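Local coordinates for protein defensin (Pachyrhizus erosus, PDB 3PSM) that probably acts as an antimicrobial plant defensin against fungi, a small disulfide-rich protein that forms a dimer in the crystal, at residues N26-R34 with F39-C47. Residues are numbered along the deposited sequence; the frame is centred on the assembly and turned at random.
Sequences NKEHLIKGR and FRCWCTRNC
Strands 32-35 and 41-46 pair antiparallel as the two arms of the defensin's beta hairpin, strand 41-46 being central in the three-stranded sheet. Arg34 and Trp42 form a hydrogen-bonded pair: Arg34 N reaches Trp42 O and Trp42 N reaches Arg34 O, both at 3.0 Å. The Thr44 carbonyl O instead takes Ile31 N (2.9 Å), while Thr44 N gives a straighter bond to Lys32 O (2.9 Å, 169° at the hydrogen); Ile31 and Lys32 thus both face Thr44 in a classic beta bulge. Lys32, its CG held between backbone N and carbonyl carbon (chi1 64°), runs extended alongside Thr44, CG 3.8 Å from Thr44 CB. Ile31 crosses Asn46 at about a right angle, and its CD1 lies 3.7 Å from Asn46 OD1. On the helix side, Leu30 CD1 packs on Cys43 CB (3.6 Å), while its other methyl, CD2, touches Arg45 CB. Gly33 and Cys43 approach to 4.3 Å between CA atoms, and Gly33 N is hydrogen-bonded to Asp21 of helix 17-27. Disulfides Cys20-Cys41 and Cys24-Cys43 tie strand 41-46 to that helix, the signature of the cysteine-stabilised alpha-beta fold of plant defensins.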
loop_
_atom_site.group_PDB
_atom_site.type_symbol
_atom_site.label_atom_id
_atom_site.label_comp_id
_atom_site.label_asym_id
_atom_site.label_seq_id
_atom_site.Cartn_x
_atom_site.Cartn_y
_atom_site.Cartn_z
ATOM N N ASN A 26 1.154 6.958 3.512
ATOM C CA ASN A 26 1.027 7.084 4.972
ATOM C C ASN A 26 2.056 7.934 5.626
ATOM O O ASN A 26 1.792 8.429 6.744
ATOM C CB ASN A 26 1.012 5.678 5.598
ATOM C CG ASN A 26 -0.156 4.889 5.079
ATOM O OD1 ASN A 26 -1.299 5.418 5.049
ATOM N ND2 ASN A 26 0.070 3.661 4.684
ATOM N N LYS A 27 3.227 8.127 5.022
ATOM C CA LYS A 27 4.228 9.040 5.518
ATOM C C LYS A 27 4.179 10.385 4.806
ATOM O O LYS A 27 4.327 11.437 5.410
ATOM C CB LYS A 27 5.627 8.463 5.475
ATOM C CG LYS A 27 5.738 7.232 6.326
ATOM C CD LYS A 27 6.002 7.653 7.757
ATOM C CE LYS A 27 6.278 6.440 8.631
ATOM N NZ LYS A 27 5.030 5.614 8.762
ATOM N N GLU A 28 3.979 10.375 3.497
ATOM C CA GLU A 28 3.965 11.617 2.725
ATOM C C GLU A 28 2.559 12.077 2.350
ATOM O O GLU A 28 2.373 13.207 1.864
ATOM C CB GLU A 28 4.876 11.498 1.491
ATOM C CG GLU A 28 6.324 11.258 1.835
ATOM C CD GLU A 28 7.305 11.502 0.697
ATOM O OE1 GLU A 28 7.127 12.451 -0.097
ATOM O OE2 GLU A 28 8.316 10.753 0.640
ATOM N N HIS A 29 1.528 11.282 2.635
ATOM C CA HIS A 29 0.142 11.664 2.374
ATOM C C HIS A 29 -0.061 12.028 0.899
ATOM O O HIS A 29 -0.881 12.915 0.537
ATOM C CB HIS A 29 -0.374 12.735 3.361
ATOM C CG HIS A 29 -0.412 12.155 4.737
ATOM N ND1 HIS A 29 -1.330 11.197 5.164
ATOM C CD2 HIS A 29 0.423 12.384 5.780
ATOM C CE1 HIS A 29 -1.072 10.877 6.418
ATOM N NE2 HIS A 29 -0.018 11.588 6.807
ATOM N N LEU A 30 0.578 11.278 0.055
ATOM C CA LEU A 30 0.474 11.454 -1.398
ATOM C C LEU A 30 -0.470 10.410 -1.958
ATOM O O LEU A 30 -1.130 9.650 -1.222
ATOM C CB LEU A 30 1.863 11.482 -2.038
ATOM C CG LEU A 30 2.821 12.514 -1.436
ATOM C CD1 LEU A 30 4.192 12.465 -2.104
ATOM C CD2 LEU A 30 2.202 13.911 -1.489
ATOM N N ILE A 31 -0.564 10.325 -3.265
ATOM C CA ILE A 31 -1.569 9.462 -3.883
ATOM C C ILE A 31 -1.203 7.987 -3.806
ATOM O O ILE A 31 -2.019 7.156 -3.415
ATOM C CB ILE A 31 -1.831 9.856 -5.343
ATOM C CG1 ILE A 31 -2.365 11.281 -5.454
ATOM C CG2 ILE A 31 -2.769 8.864 -6.013
ATOM C CD1 ILE A 31 -2.329 11.776 -6.886
ATOM N N LYS A 32 0.012 7.646 -4.190
ATOM C CA LYS A 32 0.458 6.270 -4.308
ATOM C C LYS A 32 1.952 6.248 -4.468
ATOM O O LYS A 32 2.600 7.286 -4.712
ATOM C CB LYS A 32 -0.224 5.532 -5.455
ATOM C CG LYS A 32 0.094 6.110 -6.809
ATOM C CD LYS A 32 -0.625 5.374 -7.928
ATOM C CE LYS A 32 -0.270 5.927 -9.297
ATOM N NZ LYS A 32 -0.909 5.075 -10.318
ATOM N N GLY A 33 2.522 5.068 -4.319
ATOM C CA GLY A 33 3.921 4.849 -4.568
ATOM C C GLY A 33 4.172 3.528 -5.267
ATOM O O GLY A 33 3.408 2.578 -5.116
ATOM N N ARG A 34 5.309 3.469 -5.954
ATOM C CA ARG A 34 5.782 2.244 -6.565
ATOM C C ARG A 34 7.303 2.276 -6.638
ATOM O O ARG A 34 7.905 3.359 -6.751
ATOM C CB ARG A 34 5.219 2.018 -7.956
ATOM C CG ARG A 34 5.651 3.116 -8.930
ATOM C CD ARG A 34 5.280 2.795 -10.339
ATOM N NE ARG A 34 5.621 3.906 -11.218
ATOM C CZ ARG A 34 5.735 3.802 -12.537
ATOM N NH1 ARG A 34 5.567 2.636 -13.140
ATOM N NH2 ARG A 34 6.026 4.932 -13.172
ATOM N N PHE A 39 15.210 0.664 -8.568
ATOM C CA PHE A 39 15.149 0.198 -7.179
ATOM C C PHE A 39 15.045 1.342 -6.204
ATOM O O PHE A 39 15.540 1.258 -5.064
ATOM C CB PHE A 39 16.297 -0.729 -6.819
ATOM C CG PHE A 39 16.253 -2.048 -7.567
ATOM C CD1 PHE A 39 16.817 -2.138 -8.839
ATOM C CD2 PHE A 39 15.663 -3.138 -6.974
ATOM C CE1 PHE A 39 16.786 -3.391 -9.469
ATOM C CE2 PHE A 39 15.659 -4.373 -7.612
ATOM C CZ PHE A 39 16.216 -4.480 -8.855
ATOM N N ARG A 40 14.296 2.372 -6.557
ATOM C CA ARG A 40 13.940 3.453 -5.642
ATOM C C ARG A 40 12.415 3.614 -5.632
ATOM O O ARG A 40 11.702 3.173 -6.531
ATOM C CB ARG A 40 14.580 4.770 -6.073
ATOM C CG ARG A 40 16.108 4.699 -5.928
ATOM C CD ARG A 40 16.760 6.050 -6.170
ATOM N NE ARG A 40 16.563 6.393 -7.564
ATOM C CZ ARG A 40 17.174 7.370 -8.204
ATOM N NH1 ARG A 40 18.028 8.122 -7.545
ATOM N NH2 ARG A 40 16.875 7.569 -9.502
ATOM N N CYS A 41 11.949 4.225 -4.543
ATOM C CA CYS A 41 10.539 4.474 -4.309
ATOM C C CYS A 41 10.146 5.833 -4.855
ATOM O O CYS A 41 10.756 6.855 -4.516
ATOM C CB CYS A 41 10.286 4.436 -2.794
ATOM S SG CYS A 41 8.618 4.913 -2.271
ATOM N N TRP A 42 9.150 5.840 -5.731
ATOM C CA TRP A 42 8.617 7.022 -6.376
ATOM C C TRP A 42 7.160 7.197 -5.960
ATOM O O TRP A 42 6.356 6.286 -6.040
ATOM C CB TRP A 42 8.670 6.866 -7.908
ATOM C CG TRP A 42 10.084 6.859 -8.456
ATOM C CD1 TRP A 42 11.003 5.847 -8.356
ATOM C CD2 TRP A 42 10.701 7.909 -9.209
ATOM N NE1 TRP A 42 12.156 6.260 -8.999
ATOM C CE2 TRP A 42 12.014 7.491 -9.521
ATOM C CE3 TRP A 42 10.291 9.182 -9.630
ATOM C CZ2 TRP A 42 12.894 8.287 -10.220
ATOM C CZ3 TRP A 42 11.200 9.953 -10.360
ATOM C CH2 TRP A 42 12.467 9.484 -10.646
ATOM N N CYS A 43 6.845 8.424 -5.509
ATOM C CA CYS A 43 5.524 8.769 -5.127
ATOM C C CYS A 43 4.850 9.593 -6.231
ATOM O O CYS A 43 5.476 10.453 -6.874
ATOM C CB CYS A 43 5.474 9.628 -3.849
ATOM S SG CYS A 43 6.263 8.936 -2.386
ATOM N N THR A 44 3.572 9.387 -6.394
ATOM C CA THR A 44 2.698 10.206 -7.247
ATOM C C THR A 44 1.882 11.145 -6.385
ATOM O O THR A 44 1.333 10.742 -5.372
ATOM C CB THR A 44 1.780 9.307 -8.087
ATOM O OG1 THR A 44 2.611 8.492 -8.931
ATOM C CG2 THR A 44 0.867 10.095 -8.994
ATOM N N ARG A 45 1.807 12.400 -6.814
ATOM C CA ARG A 45 1.073 13.440 -6.121
ATOM C C ARG A 45 0.284 14.294 -7.108
ATOM O O ARG A 45 0.605 14.385 -8.281
ATOM C CB ARG A 45 2.042 14.354 -5.384
ATOM C CG ARG A 45 2.918 15.195 -6.325
ATOM C CD ARG A 45 3.743 16.200 -5.487
ATOM N NE ARG A 45 4.545 16.841 -6.556
ATOM C CZ ARG A 45 5.601 16.420 -7.228
ATOM N NH1 ARG A 45 5.968 15.242 -6.806
ATOM N NH2 ARG A 45 6.102 17.232 -8.161
ATOM N N ASN A 46 -0.795 14.925 -6.618
ATOM C CA ASN A 46 -1.459 15.996 -7.369
ATOM C C ASN A 46 -0.506 17.157 -7.571
ATOM O O ASN A 46 0.198 17.511 -6.607
ATOM C CB ASN A 46 -2.694 16.403 -6.565
ATOM C CG ASN A 46 -3.722 15.292 -6.485
ATOM O OD1 ASN A 46 -3.989 14.739 -5.386
ATOM N ND2 ASN A 46 -4.268 14.899 -7.594
ATOM N N CYS A 47 -0.459 17.718 -8.798
ATOM C CA CYS A 47 0.516 18.743 -9.198
ATOM C C CYS A 47 -0.104 19.687 -10.217
ATOM O O CYS A 47 -1.348 19.715 -10.341
ATOM C CB CYS A 47 1.869 18.164 -9.769
ATOM S SG CYS A 47 1.662 17.181 -11.234
ATOM O OXT CYS A 47 0.587 20.418 -10.935
#